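Local coordinates for glycine betaine, L-proline ABC transporter, glycine/betaine/L-proline-binding protein (ProX) (Borrelia burgdorferi, PDB 3TMG) that binds glycine betaine (trimethyl glycine) and, as the substrate-binding component of an ABC transporter, probably hands this or related amines over for uptake, at residues Lys16-Gly21 with Met42-Glu47; Thr32-Val37 with Val257-Lys262; Val89-Asn94 with Val209-Arg214; Pro184-Ser189 with Pro240-Asn245. All coordinates share one frame; numbering follows the deposited sequence.

Contact 1 of 4, residues Lys16-Gly21 with Met42-Glu47; sequences KSVKIG and MGYNAE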
loop_
_atom_site.group_PDB
_atom_site.type_symbol
_atom_site.label_atom_id
_atom_site.label_comp_id
_atom_site.label_asym_id
_atom_site.label_seq_id
_atom_site.Cartn_x
_atom_site.Cartn_y
_atom_site.Cartn_z
ATOM N N LYS A 16 -25.276 -12.356 3.581
ATOM C CA LYS A 16 -24.047 -12.712 4.310
ATOM C C LYS A 16 -23.095 -11.518 4.320
ATOM O O LYS A 16 -23.192 -10.646 3.462
ATOM C CB LYS A 16 -23.331 -13.938 3.713
ATOM C CG LYS A 16 -23.300 -14.031 2.187
ATOM C CD LYS A 16 -23.094 -15.488 1.771
ATOM C CE LYS A 16 -23.773 -15.817 0.448
ATOM N NZ LYS A 16 -23.013 -15.289 -0.720
ATOM N N SER A 17 -22.187 -11.511 5.290
ATOM C CA SER A 17 -21.398 -10.351 5.646
ATOM C C SER A 17 -19.902 -10.648 5.526
ATOM O O SER A 17 -19.447 -11.697 5.922
ATOM C CB SER A 17 -21.728 -9.981 7.107
ATOM O OG SER A 17 -20.737 -9.110 7.681
ATOM N N VAL A 18 -19.147 -9.710 4.972
ATOM C CA VAL A 18 -17.675 -9.732 5.075
ATOM C C VAL A 18 -17.200 -8.284 5.299
ATOM O O VAL A 18 -17.800 -7.327 4.785
ATOM C CB VAL A 18 -17.014 -10.415 3.862
ATOM C CG1 VAL A 18 -17.301 -9.616 2.598
ATOM C CG2 VAL A 18 -15.508 -10.617 4.071
ATOM N N LYS A 19 -16.152 -8.155 6.110
ATOM C CA LYS A 19 -15.579 -6.880 6.505
ATOM C C LYS A 19 -14.102 -6.828 6.129
ATOM O O LYS A 19 -13.325 -7.667 6.584
ATOM C CB LYS A 19 -15.752 -6.718 8.018
ATOM C CG LYS A 19 -17.224 -6.604 8.412
ATOM C CD LYS A 19 -17.413 -6.420 9.908
ATOM C CE LYS A 19 -18.905 -6.364 10.226
ATOM N NZ LYS A 19 -19.080 -6.405 11.693
ATOM N N ILE A 20 -13.704 -5.838 5.330
ATOM C CA ILE A 20 -12.296 -5.691 4.938
ATOM C C ILE A 20 -11.758 -4.363 5.487
ATOM O O ILE A 20 -12.355 -3.316 5.229
ATOM C CB ILE A 20 -12.109 -5.686 3.388
ATOM C CG1 ILE A 20 -13.071 -6.689 2.693
ATOM C CG2 ILE A 20 -10.606 -5.855 3.022
ATOM C CD1 ILE A 20 -12.897 -6.751 1.172
ATOM N N GLY A 21 -10.673 -4.421 6.268
ATOM C CA GLY A 21 -9.983 -3.186 6.732
ATOM C C GLY A 21 -8.899 -2.766 5.730
ATOM O O GLY A 21 -8.273 -3.619 5.076
ATOM N N MET A 42 -20.852 -11.902 -5.449
ATOM C CA MET A 42 -21.121 -13.160 -4.741
ATOM C C MET A 42 -22.286 -13.096 -3.736
ATOM O O MET A 42 -22.612 -14.117 -3.114
ATOM C CB MET A 42 -19.867 -13.674 -4.018
ATOM C CG MET A 42 -18.707 -14.017 -4.934
ATOM S SD MET A 42 -17.119 -14.260 -4.117
ATOM C CE MET A 42 -17.501 -15.519 -2.879
ATOM N N GLY A 43 -22.922 -11.935 -3.574
ATOM C CA GLY A 43 -24.136 -11.854 -2.732
ATOM C C GLY A 43 -23.854 -11.432 -1.294
ATOM O O GLY A 43 -24.700 -11.590 -0.422
ATOM N N TYR A 44 -22.676 -10.859 -1.042
ATOM C CA TYR A 44 -22.360 -10.341 0.287
ATOM C C TYR A 44 -22.775 -8.882 0.463
ATOM O O TYR A 44 -22.732 -8.069 -0.482
ATOM C CB TYR A 44 -20.833 -10.415 0.535
ATOM C CG TYR A 44 -20.349 -11.781 0.887
ATOM C CD1 TYR A 44 -20.265 -12.763 -0.081
ATOM C CD2 TYR A 44 -19.999 -12.113 2.206
ATOM C CE1 TYR A 44 -19.834 -14.045 0.232
ATOM C CE2 TYR A 44 -19.577 -13.404 2.536
ATOM C CZ TYR A 44 -19.484 -14.361 1.534
ATOM O OH TYR A 44 -19.064 -15.649 1.795
ATOM N N ASN A 45 -23.143 -8.547 1.688
ATOM C CA ASN A 45 -23.007 -7.192 2.128
ATOM C C ASN A 45 -21.523 -7.020 2.510
ATOM O O ASN A 45 -21.084 -7.389 3.609
ATOM C CB ASN A 45 -23.937 -6.920 3.313
ATOM C CG ASN A 45 -23.724 -5.549 3.900
ATOM O OD1 ASN A 45 -23.154 -4.667 3.262
ATOM N ND2 ASN A 45 -24.158 -5.365 5.124
ATOM N N ALA A 46 -20.744 -6.481 1.573
ATOM C CA ALA A 46 -19.305 -6.357 1.767
ATOM C C ALA A 46 -19.036 -4.964 2.294
ATOM O O ALA A 46 -19.280 -3.993 1.591
ATOM C CB ALA A 46 -18.582 -6.583 0.447
ATOM N N GLU A 47 -18.586 -4.855 3.536
ATOM C CA GLU A 47 -18.271 -3.534 4.080
ATOM C C GLU A 47 -16.757 -3.352 4.136
ATOM O O GLU A 47 -16.061 -4.235 4.597
ATOM C CB GLU A 47 -18.798 -3.408 5.476
ATOM C CG GLU A 47 -20.308 -3.560 5.559
ATOM C CD GLU A 47 -20.740 -3.554 7.003
ATOM O OE1 GLU A 47 -20.819 -2.451 7.583
ATOM O OE2 GLU A 47 -20.971 -4.624 7.576
HETATM O O HOH W 1 -21.340 -7.003 6.153
#

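Contact 2 of 4, residues Thr32-Val37 with Val257-Lys262; sequences TNVLKV and VEFVEK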
loop_
_atom_site.group_PDB
_atom_site.type_symbol
_atom_site.label_atom_id
_atom_site.label_comp_id
_atom_site.label_asym_id
_atom_site.label_seq_id
_atom_site.Cartn_x
_atom_site.Cartn_y
_atom_site.Cartn_z
ATOM N N THR A 32 -8.915 -2.948 -2.305
ATOM C CA THR A 32 -10.003 -3.165 -1.358
ATOM C C THR A 32 -11.387 -2.939 -2.008
ATOM O O THR A 32 -12.323 -3.726 -1.798
ATOM C CB THR A 32 -9.774 -2.319 -0.066
ATOM O OG1 THR A 32 -8.502 -2.733 0.488
ATOM C CG2 THR A 32 -10.846 -2.639 0.962
ATOM N N ASN A 33 -11.492 -1.881 -2.822
ATOM C CA ASN A 33 -12.697 -1.650 -3.629
ATOM C C ASN A 33 -12.953 -2.728 -4.686
ATOM O O ASN A 33 -14.107 -3.143 -4.875
ATOM C CB ASN A 33 -12.693 -0.245 -4.252
ATOM C CG ASN A 33 -13.200 0.824 -3.290
ATOM O OD1 ASN A 33 -14.389 1.087 -3.259
ATOM N ND2 ASN A 33 -12.290 1.488 -2.534
ATOM N N VAL A 34 -11.898 -3.221 -5.317
ATOM C CA VAL A 34 -12.066 -4.393 -6.227
ATOM C C VAL A 34 -12.656 -5.590 -5.463
ATOM O O VAL A 34 -13.651 -6.152 -5.908
ATOM C CB VAL A 34 -10.753 -4.813 -6.906
ATOM C CG1 VAL A 34 -10.889 -6.202 -7.589
ATOM C CG2 VAL A 34 -10.374 -3.768 -7.939
ATOM N N LEU A 35 -12.071 -5.953 -4.317
ATOM C CA LEU A 35 -12.614 -7.071 -3.538
ATOM C C LEU A 35 -14.028 -6.808 -3.012
ATOM O O LEU A 35 -14.882 -7.719 -2.958
ATOM C CB LEU A 35 -11.656 -7.509 -2.440
ATOM C CG LEU A 35 -10.452 -8.336 -2.929
ATOM C CD1 LEU A 35 -9.699 -8.927 -1.740
ATOM C CD2 LEU A 35 -10.796 -9.492 -3.887
ATOM N N LYS A 36 -14.311 -5.553 -2.666
ATOM C CA LYS A 36 -15.666 -5.219 -2.296
ATOM C C LYS A 36 -16.659 -5.598 -3.428
ATOM O O LYS A 36 -17.714 -6.191 -3.183
ATOM C CB LYS A 36 -15.755 -3.728 -1.980
ATOM C CG LYS A 36 -17.143 -3.332 -1.504
ATOM C CD LYS A 36 -17.099 -1.859 -1.124
ATOM C CE LYS A 36 -18.386 -1.236 -1.521
ATOM N NZ LYS A 36 -19.089 -0.826 -0.294
ATOM N N VAL A 37 -16.329 -5.211 -4.652
ATOM C CA VAL A 37 -17.159 -5.512 -5.840
ATOM C C VAL A 37 -17.296 -7.026 -6.063
ATOM O O VAL A 37 -18.391 -7.530 -6.289
ATOM C CB VAL A 37 -16.601 -4.787 -7.091
ATOM C CG1 VAL A 37 -17.338 -5.237 -8.348
ATOM C CG2 VAL A 37 -16.761 -3.274 -6.899
ATOM N N VAL A 257 -15.906 -1.361 -10.024
ATOM C CA VAL A 257 -16.964 -2.047 -10.743
ATOM C C VAL A 257 -16.522 -2.289 -12.202
ATOM O O VAL A 257 -16.612 -3.417 -12.702
ATOM C CB VAL A 257 -18.300 -1.276 -10.665
ATOM C CG1 VAL A 257 -19.334 -1.892 -11.619
ATOM C CG2 VAL A 257 -18.808 -1.279 -9.234
ATOM N N GLU A 258 -16.057 -1.230 -12.880
ATOM C CA GLU A 258 -15.521 -1.343 -14.254
ATOM C C GLU A 258 -14.356 -2.353 -14.352
ATOM O O GLU A 258 -14.330 -3.176 -15.271
ATOM C CB GLU A 258 -15.062 0.011 -14.826
ATOM C CG GLU A 258 -16.151 1.067 -14.870
ATOM C CD GLU A 258 -15.652 2.403 -15.435
ATOM O OE1 GLU A 258 -14.793 2.365 -16.355
ATOM O OE2 GLU A 258 -16.114 3.475 -14.962
ATOM N N PHE A 259 -13.418 -2.289 -13.414
ATOM C CA PHE A 259 -12.271 -3.237 -13.400
ATOM C C PHE A 259 -12.737 -4.704 -13.400
ATOM O O PHE A 259 -12.243 -5.538 -14.176
ATOM C CB PHE A 259 -11.376 -2.981 -12.180
ATOM C CG PHE A 259 -10.250 -3.947 -12.067
ATOM C CD1 PHE A 259 -10.430 -5.166 -11.444
ATOM C CD2 PHE A 259 -8.997 -3.619 -12.554
ATOM C CE1 PHE A 259 -9.374 -6.097 -11.370
ATOM C CE2 PHE A 259 -7.926 -4.517 -12.436
ATOM C CZ PHE A 259 -8.113 -5.764 -11.849
ATOM N N VAL A 260 -13.706 -5.000 -12.551
ATOM C CA VAL A 260 -14.233 -6.369 -12.414
ATOM C C VAL A 260 -14.941 -6.847 -13.707
ATOM O O VAL A 260 -14.763 -7.999 -14.122
ATOM C CB VAL A 260 -15.129 -6.486 -11.152
ATOM C CG1 VAL A 260 -15.945 -7.793 -11.152
ATOM C CG2 VAL A 260 -14.264 -6.405 -9.892
ATOM N N GLU A 261 -15.698 -5.938 -14.341
ATOM C CA GLU A 261 -16.325 -6.198 -15.648
ATOM C C GLU A 261 -15.290 -6.432 -16.757
ATOM O O GLU A 261 -15.474 -7.351 -17.572
ATOM C CB GLU A 261 -17.300 -5.064 -16.019
ATOM N N LYS A 262 -14.220 -5.637 -16.768
ATOM C CA LYS A 262 -13.181 -5.685 -17.791
ATOM C C LYS A 262 -12.177 -6.840 -17.612
ATOM O O LYS A 262 -11.544 -7.242 -18.565
ATOM C CB LYS A 262 -12.391 -4.358 -17.838
#

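Contact 3 of 4, residues Val89-Asn94 with Val209-Arg214; sequences VDLGAN and VHTLVR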
loop_
_atom_site.group_PDB
_atom_site.type_symbol
_atom_site.label_atom_id
_atom_site.label_comp_id
_atom_site.label_asym_id
_atom_site.label_seq_id
_atom_site.Cartn_x
_atom_site.Cartn_y
_atom_site.Cartn_z
ATOM N N VAL A 89 -4.131 -14.912 10.580
ATOM C CA VAL A 89 -3.553 -15.927 9.679
ATOM C C VAL A 89 -2.996 -15.226 8.444
ATOM O O VAL A 89 -3.723 -14.495 7.785
ATOM C CB VAL A 89 -4.586 -16.976 9.192
ATOM C CG1 VAL A 89 -3.869 -18.073 8.417
ATOM C CG2 VAL A 89 -5.331 -17.604 10.364
ATOM N N ASP A 90 -1.725 -15.458 8.138
ATOM C CA ASP A 90 -1.103 -14.828 6.986
ATOM C C ASP A 90 -1.259 -15.792 5.815
ATOM O O ASP A 90 -0.665 -16.881 5.840
ATOM C CB ASP A 90 0.378 -14.599 7.295
ATOM C CG ASP A 90 1.121 -13.824 6.183
ATOM O OD1 ASP A 90 0.670 -13.800 5.009
ATOM O OD2 ASP A 90 2.180 -13.213 6.513
ATOM N N LEU A 91 -2.023 -15.409 4.790
ATOM C CA LEU A 91 -2.338 -16.375 3.719
ATOM C C LEU A 91 -1.288 -16.428 2.606
ATOM O O LEU A 91 -1.339 -17.316 1.752
ATOM C CB LEU A 91 -3.718 -16.124 3.127
ATOM C CG LEU A 91 -4.884 -16.133 4.111
ATOM C CD1 LEU A 91 -6.224 -15.931 3.393
ATOM C CD2 LEU A 91 -4.893 -17.403 4.954
ATOM N N GLY A 92 -0.324 -15.503 2.643
ATOM C CA GLY A 92 0.665 -15.367 1.568
ATOM C C GLY A 92 0.517 -14.048 0.846
ATOM O O GLY A 92 -0.221 -13.188 1.320
ATOM N N ALA A 93 1.188 -13.894 -0.309
ATOM C CA ALA A 93 1.272 -12.597 -0.997
ATOM C C ALA A 93 0.103 -12.480 -1.942
ATOM O O ALA A 93 -0.233 -13.459 -2.621
ATOM C CB ALA A 93 2.586 -12.482 -1.798
ATOM N N ASN A 94 -0.494 -11.287 -2.011
ATOM C CA ASN A 94 -1.431 -10.988 -3.121
ATOM C C ASN A 94 -0.764 -10.178 -4.244
ATOM O O ASN A 94 -1.365 -9.962 -5.309
ATOM C CB ASN A 94 -2.683 -10.262 -2.606
ATOM C CG ASN A 94 -2.371 -8.940 -1.934
ATOM O OD1 ASN A 94 -1.799 -8.036 -2.547
ATOM N ND2 ASN A 94 -2.783 -8.811 -0.678
ATOM N N VAL A 209 3.013 -7.674 -0.780
ATOM C CA VAL A 209 1.849 -7.257 0.032
ATOM C C VAL A 209 1.116 -8.550 0.318
ATOM O O VAL A 209 0.871 -9.337 -0.623
ATOM C CB VAL A 209 0.942 -6.284 -0.748
ATOM C CG1 VAL A 209 -0.172 -5.694 0.140
ATOM C CG2 VAL A 209 1.789 -5.145 -1.372
ATOM N N HIS A 210 0.775 -8.769 1.584
ATOM C CA HIS A 210 0.110 -10.005 1.964
ATOM C C HIS A 210 -1.320 -9.817 2.336
ATOM O O HIS A 210 -1.767 -8.691 2.582
ATOM C CB HIS A 210 0.860 -10.702 3.130
ATOM C CG HIS A 210 2.120 -11.425 2.691
ATOM N ND1 HIS A 210 2.494 -12.636 3.208
ATOM C CD2 HIS A 210 3.112 -11.055 1.816
ATOM C CE1 HIS A 210 3.653 -13.027 2.657
ATOM N NE2 HIS A 210 4.031 -12.083 1.779
ATOM N N THR A 211 -2.044 -10.936 2.329
ATOM C CA THR A 211 -3.446 -10.962 2.695
ATOM C C THR A 211 -3.484 -11.656 4.067
ATOM O O THR A 211 -2.956 -12.762 4.231
ATOM C CB THR A 211 -4.265 -11.795 1.675
ATOM O OG1 THR A 211 -4.269 -11.114 0.403
ATOM C CG2 THR A 211 -5.732 -11.938 2.161
ATOM N N LEU A 212 -4.047 -10.977 5.058
ATOM C CA LEU A 212 -4.212 -11.576 6.375
ATOM C C LEU A 212 -5.690 -11.689 6.688
ATOM O O LEU A 212 -6.473 -10.793 6.339
ATOM C CB LEU A 212 -3.536 -10.744 7.461
ATOM C CG LEU A 212 -2.184 -10.124 7.121
ATOM C CD1 LEU A 212 -1.754 -9.139 8.204
ATOM C CD2 LEU A 212 -1.081 -11.160 6.878
ATOM N N VAL A 213 -6.082 -12.764 7.383
ATOM C CA VAL A 213 -7.489 -12.940 7.764
ATOM C C VAL A 213 -7.551 -13.264 9.261
ATOM O O VAL A 213 -6.573 -13.679 9.869
ATOM C CB VAL A 213 -8.211 -14.044 6.934
ATOM C CG1 VAL A 213 -8.246 -13.705 5.457
ATOM C CG2 VAL A 213 -7.567 -15.415 7.150
ATOM N N ARG A 214 -8.703 -13.027 9.857
ATOM C CA ARG A 214 -8.882 -13.293 11.288
ATOM C C ARG A 214 -8.804 -14.801 11.570
ATOM O O ARG A 214 -9.124 -15.592 10.703
ATOM C CB ARG A 214 -10.208 -12.723 11.791
ATOM C CG ARG A 214 -11.457 -13.211 11.081
ATOM C CD ARG A 214 -12.717 -12.717 11.781
ATOM N NE ARG A 214 -13.926 -13.318 11.223
ATOM C CZ ARG A 214 -14.441 -14.494 11.590
ATOM N NH1 ARG A 214 -13.863 -15.220 12.544
ATOM N NH2 ARG A 214 -15.570 -14.923 11.012
#

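Contact 4 of 4, residues Pro184-Ser189 with Pro240-Asn245; sequences PHWAFS and PLMDKN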
loop_
_atom_site.group_PDB
_atom_site.type_symbol
_atom_site.label_atom_id
_atom_site.label_comp_id
_atom_site.label_asym_id
_atom_site.label_seq_id
_atom_site.Cartn_x
_atom_site.Cartn_y
_atom_site.Cartn_z
ATOM N N PRO A 184 4.551 -0.610 -6.109
ATOM C CA PRO A 184 4.066 -0.042 -7.360
ATOM C C PRO A 184 3.457 1.343 -7.163
ATOM O O PRO A 184 2.674 1.541 -6.234
ATOM C CB PRO A 184 2.960 -1.035 -7.806
ATOM C CG PRO A 184 2.458 -1.614 -6.498
ATOM C CD PRO A 184 3.686 -1.674 -5.585
ATOM N N HIS A 185 3.807 2.292 -8.029
ATOM C CA HIS A 185 3.172 3.610 -7.974
ATOM C C HIS A 185 3.312 4.249 -9.332
ATOM O O HIS A 185 4.394 4.151 -9.962
ATOM C CB HIS A 185 3.785 4.498 -6.867
ATOM C CG HIS A 185 2.860 5.611 -6.405
ATOM N ND1 HIS A 185 2.588 6.676 -7.173
ATOM C CD2 HIS A 185 2.085 5.755 -5.256
ATOM C CE1 HIS A 185 1.736 7.521 -6.524
ATOM N NE2 HIS A 185 1.427 6.969 -5.353
ATOM N N TRP A 186 2.249 4.883 -9.809
ATOM C CA TRP A 186 2.324 5.622 -11.114
ATOM C C TRP A 186 3.249 6.841 -11.070
ATOM O O TRP A 186 3.651 7.366 -12.125
ATOM C CB TRP A 186 0.903 6.013 -11.595
ATOM C CG TRP A 186 0.156 6.741 -10.509
ATOM C CD1 TRP A 186 -0.791 6.222 -9.614
ATOM C CD2 TRP A 186 0.368 8.124 -10.076
ATOM N NE1 TRP A 186 -1.165 7.173 -8.684
ATOM C CE2 TRP A 186 -0.531 8.347 -8.936
ATOM C CE3 TRP A 186 1.166 9.178 -10.524
ATOM C CZ2 TRP A 186 -0.624 9.564 -8.314
ATOM C CZ3 TRP A 186 1.089 10.392 -9.852
ATOM C CH2 TRP A 186 0.203 10.580 -8.771
ATOM N N ALA A 187 3.652 7.291 -9.871
ATOM C CA ALA A 187 4.574 8.450 -9.783
ATOM C C ALA A 187 5.880 8.210 -10.558
ATOM O O ALA A 187 6.445 9.153 -11.115
ATOM C CB ALA A 187 4.893 8.801 -8.328
ATOM N N PHE A 188 6.350 6.947 -10.590
ATOM C CA PHE A 188 7.561 6.595 -11.336
ATOM C C PHE A 188 7.404 6.677 -12.845
ATOM O O PHE A 188 8.388 6.865 -13.569
ATOM C CB PHE A 188 8.073 5.198 -10.887
ATOM C CG PHE A 188 8.704 5.247 -9.535
ATOM C CD1 PHE A 188 10.026 5.645 -9.414
ATOM C CD2 PHE A 188 7.972 4.962 -8.384
ATOM C CE1 PHE A 188 10.613 5.757 -8.154
ATOM C CE2 PHE A 188 8.561 5.074 -7.130
ATOM C CZ PHE A 188 9.884 5.472 -7.023
ATOM N N SER A 189 6.182 6.600 -13.353
ATOM C CA SER A 189 6.043 6.849 -14.790
ATOM C C SER A 189 5.625 8.266 -15.143
ATOM O O SER A 189 5.963 8.756 -16.209
ATOM C CB SER A 189 5.153 5.808 -15.446
ATOM O OG SER A 189 3.917 5.819 -14.795
ATOM N N PRO A 240 -2.637 0.684 -13.919
ATOM C CA PRO A 240 -3.627 1.482 -14.621
ATOM C C PRO A 240 -4.778 1.932 -13.711
ATOM O O PRO A 240 -5.327 3.046 -13.889
ATOM C CB PRO A 240 -4.175 0.489 -15.642
ATOM C CG PRO A 240 -2.935 -0.270 -16.048
ATOM C CD PRO A 240 -2.305 -0.540 -14.691
ATOM N N LEU A 241 -5.160 1.054 -12.783
ATOM C CA LEU A 241 -6.265 1.360 -11.891
ATOM C C LEU A 241 -5.890 2.460 -10.902
ATOM O O LEU A 241 -6.704 3.381 -10.677
ATOM C CB LEU A 241 -6.786 0.111 -11.189
ATOM C CG LEU A 241 -7.970 0.306 -10.222
ATOM C CD1 LEU A 241 -9.166 0.997 -10.934
ATOM C CD2 LEU A 241 -8.415 -1.027 -9.625
ATOM N N MET A 242 -4.698 2.359 -10.286
ATOM C CA MET A 242 -4.226 3.409 -9.347
ATOM C C MET A 242 -4.153 4.762 -10.101
ATOM O O MET A 242 -4.619 5.808 -9.607
ATOM C CB MET A 242 -2.842 3.044 -8.783
ATOM C CG MET A 242 -2.797 1.820 -7.848
ATOM S SD MET A 242 -1.051 1.567 -7.366
ATOM C CE MET A 242 -0.619 3.260 -6.853
ATOM N N ASP A 243 -3.619 4.712 -11.330
ATOM C CA ASP A 243 -3.459 5.930 -12.152
ATOM C C ASP A 243 -4.836 6.571 -12.485
ATOM O O ASP A 243 -5.049 7.797 -12.334
ATOM C CB ASP A 243 -2.669 5.610 -13.424
ATOM C CG ASP A 243 -2.455 6.835 -14.284
ATOM O OD1 ASP A 243 -1.709 7.753 -13.848
ATOM O OD2 ASP A 243 -3.045 6.894 -15.362
ATOM N N LYS A 244 -5.774 5.726 -12.900
ATOM C CA LYS A 244 -7.137 6.158 -13.286
ATOM C C LYS A 244 -7.844 6.790 -12.077
ATOM O O LYS A 244 -8.484 7.843 -12.234
ATOM C CB LYS A 244 -7.939 4.972 -13.854
ATOM C CG LYS A 244 -9.390 5.245 -14.273
ATOM C CD LYS A 244 -9.960 4.034 -15.041
ATOM C CE LYS A 244 -11.492 4.027 -15.197
ATOM N NZ LYS A 244 -12.010 5.232 -15.883
ATOM N N ASN A 245 -7.756 6.131 -10.916
ATOM C CA ASN A 245 -8.322 6.642 -9.645
ATOM C C ASN A 245 -7.740 7.998 -9.245
ATOM O O ASN A 245 -8.494 8.904 -8.868
ATOM C CB ASN A 245 -8.118 5.662 -8.471
ATOM C CG ASN A 245 -9.063 4.487 -8.528
ATOM O OD1 ASN A 245 -10.027 4.526 -9.263
ATOM N ND2 ASN A 245 -8.776 3.417 -7.755
#

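Contact 1 of 4, residues Lys16-Gly21 with Met42-Glu47
S17, V18 and K19 pair with N45, A46 and E47 as adjacent parallel strands, the two ends of a beta-alpha-beta unit in which helix 26-41 carries the chain from one strand to the next. The ladder is the usual parallel one, bonds slanting from one strand to the next: K16 O takes the N-H of N45, V18 O that of E47, and E47 O that of I20, while the bond from V18 N to N45 O is weak at 3.3 Å. On one face of the sheet V18 CG1 lies 3.7 Å from Y44 CD2 and also meets A46 CB, with F39 of the connecting helix packed against all three side chains. The other face is polar. There a single water accepts from S17 OG and donates to N45 O and E47 OE2, and K19 runs beside E47 with K19 NZ still 4.9 Å from E47 OE2. Near the N-terminal end of the paired segments, the K16 chain passes over Y44. Its CG stands between the backbone N and the carbonyl carbon (chi1 40°) and makes a CH-pi contact 3.6 Å from the Y44 ring centroid, almost on the normal; further bends bring K16 NZ to 2.7 Å from M42 O.

Contact 2 of 4, residues Thr32-Val37 with Val257-Lys262
V34 and V37 on one helix meet V257, F259 and V260 on another, a worked case of two helix segments whose side-chain contacts with each other are all apolar. The segments of helices 26-41 and 252-262, over 200 residues apart in sequence, cross at -65° with axes 9.0 Å apart. The aliphatic contacts gather mainly around V37, with V34 CG1 also near V260 CG2. The two methyls of V37 divide the work: V37 CG1 reaches V260 CG2 at 3.6 Å, the two side chains passing one another in opposing senses, whereas V37 CG2 meets V257 CG2 at 3.7 Å with the side chains roughly perpendicular. This split follows from chi1 of V37 (173°), which sets CG1 anti to the backbone N and CG2 anti to the carbonyl carbon. The aromatic contact belongs to V34: its CG2 approaches the F259 ring obliquely, 3.8 Å from F259 CD1, and its CG1 also touches F259 CD1 and CE1. L241 of helix 235-247 touches both V34 and F259, so the pair sits within a wider apolar core. With no hydrogen bond between the segments and four of the five touching residues buried, their attachment rests on shape and the exclusion of water.

Contact 3 of 4, residues Val89-Asn94 with Val209-Arg214
V89 and V213 form an antiparallel hydrogen-bonded pair and D90 faces L212 as a non-hydrogen-bonded one, before a beta bulge sets both L91 and G92 against T211, L91 N giving to T211 O and T211 N to G92 O, and N94 N bonds V209 O beyond it. G92 passes through the bulge at a positive phi of 114°, where a CB would be jammed against L91 O.

The side chain of D90 fastens this irregularity. Its OD1 accepts from H210 ND1 at 2.8 Å on the syn side, in the plane of the imidazole, although carboxylate and ring are turned 75° apart. The same OD1 takes G92 N at 3.1 Å from the anti side, tilted well out of the carboxylate plane, closing an Asx turn, while D90 OD2 is bonded by Y81 OH. Such a carboxylate could favour a positive charge on H210. One face of that ring lies on the bulge backbone, with G92 C 3.4 Å above the plane near the rim and A93 N over the centre. At the far end N94 ND2 bonds T211 OG1 at 2.9 Å, nearly straight and in the amide plane. L91 CD1 makes an apolar contact with V213 CG1 at 3.6 Å; separately, the L212 methyl CD2 lies against the D90 carboxylate.

Strand 67-73 also pairs with 207-214, and its V69 O receives N94 ND2 as well. Helix 222-230 packs F228 on T211 and V213, helix 53-61 brings Y57 and L60 to L212, and V209 touches W72 of the betaine pocket.

Contact 4 of 4, residues Pro184-Ser189 with Pro240-Asn245
The imidazole of H185 and the indole of W186 both meet M242, at a helix start where H185 makes an N-terminal capping bond. M242 CE lies over one face of the H185 ring, 4.0 Å above its plane and toward the rim; at the edge, in plane, A187 N donates to H185 ND1 at 3.0 Å, the bond that caps helix 187-190. W186 has H185 CE1 over one face, 3.4 Å above the plane, and M242 CB at its edge. With ND1 used as acceptor, H185 NE2 is probably the protonated nitrogen, consistent with its hydrogen bond to E160 OE2, so the ring is fixed from both nitrogens. It also meets W182, a residue of the betaine pocket, with the planes nearly perpendicular, which places H185 in the second shell.

Against helix 235-247 the indole offers its five-membered ring. W186 CD1 packs 3.6 Å from D243 N, a van der Waals contact; no hydrogen bond crosses between the segments. Charge enters through R190, which makes a cation-pi contact with W186 and a salt bridge with D243 OD1; D243 OD2 forms a second salt bridge, with K247 NZ. P184, after a cis peptide bond, turns its carbonyl to the thioether: the P184 O atom lies 3.9 Å from M242 SD and 3.8 Å from M242 CE.

Contacts 1 and 2 share helix 26-41: it joins the strands of contact 1 and lends V34 and V37 to contact 2, and I20 CG2 touches T32 CG2 at 3.8 Å. Contact 2 in turn meets contact 4, since V34 CG2 lies 3.8 Å from L241 CD2 and helices 235-247 and 252-262 are consecutive. Contact 3 touches none of the others; its nearest atoms are about 6 Å from those of contacts 2 and 4. Contacts 3 and 4 lie on opposite sides of the chain's centre, yet the side chains of V209 and H185 each come within about 7 Å of the bound betaine, whereas contacts 1 and 2 lie away from the pocket.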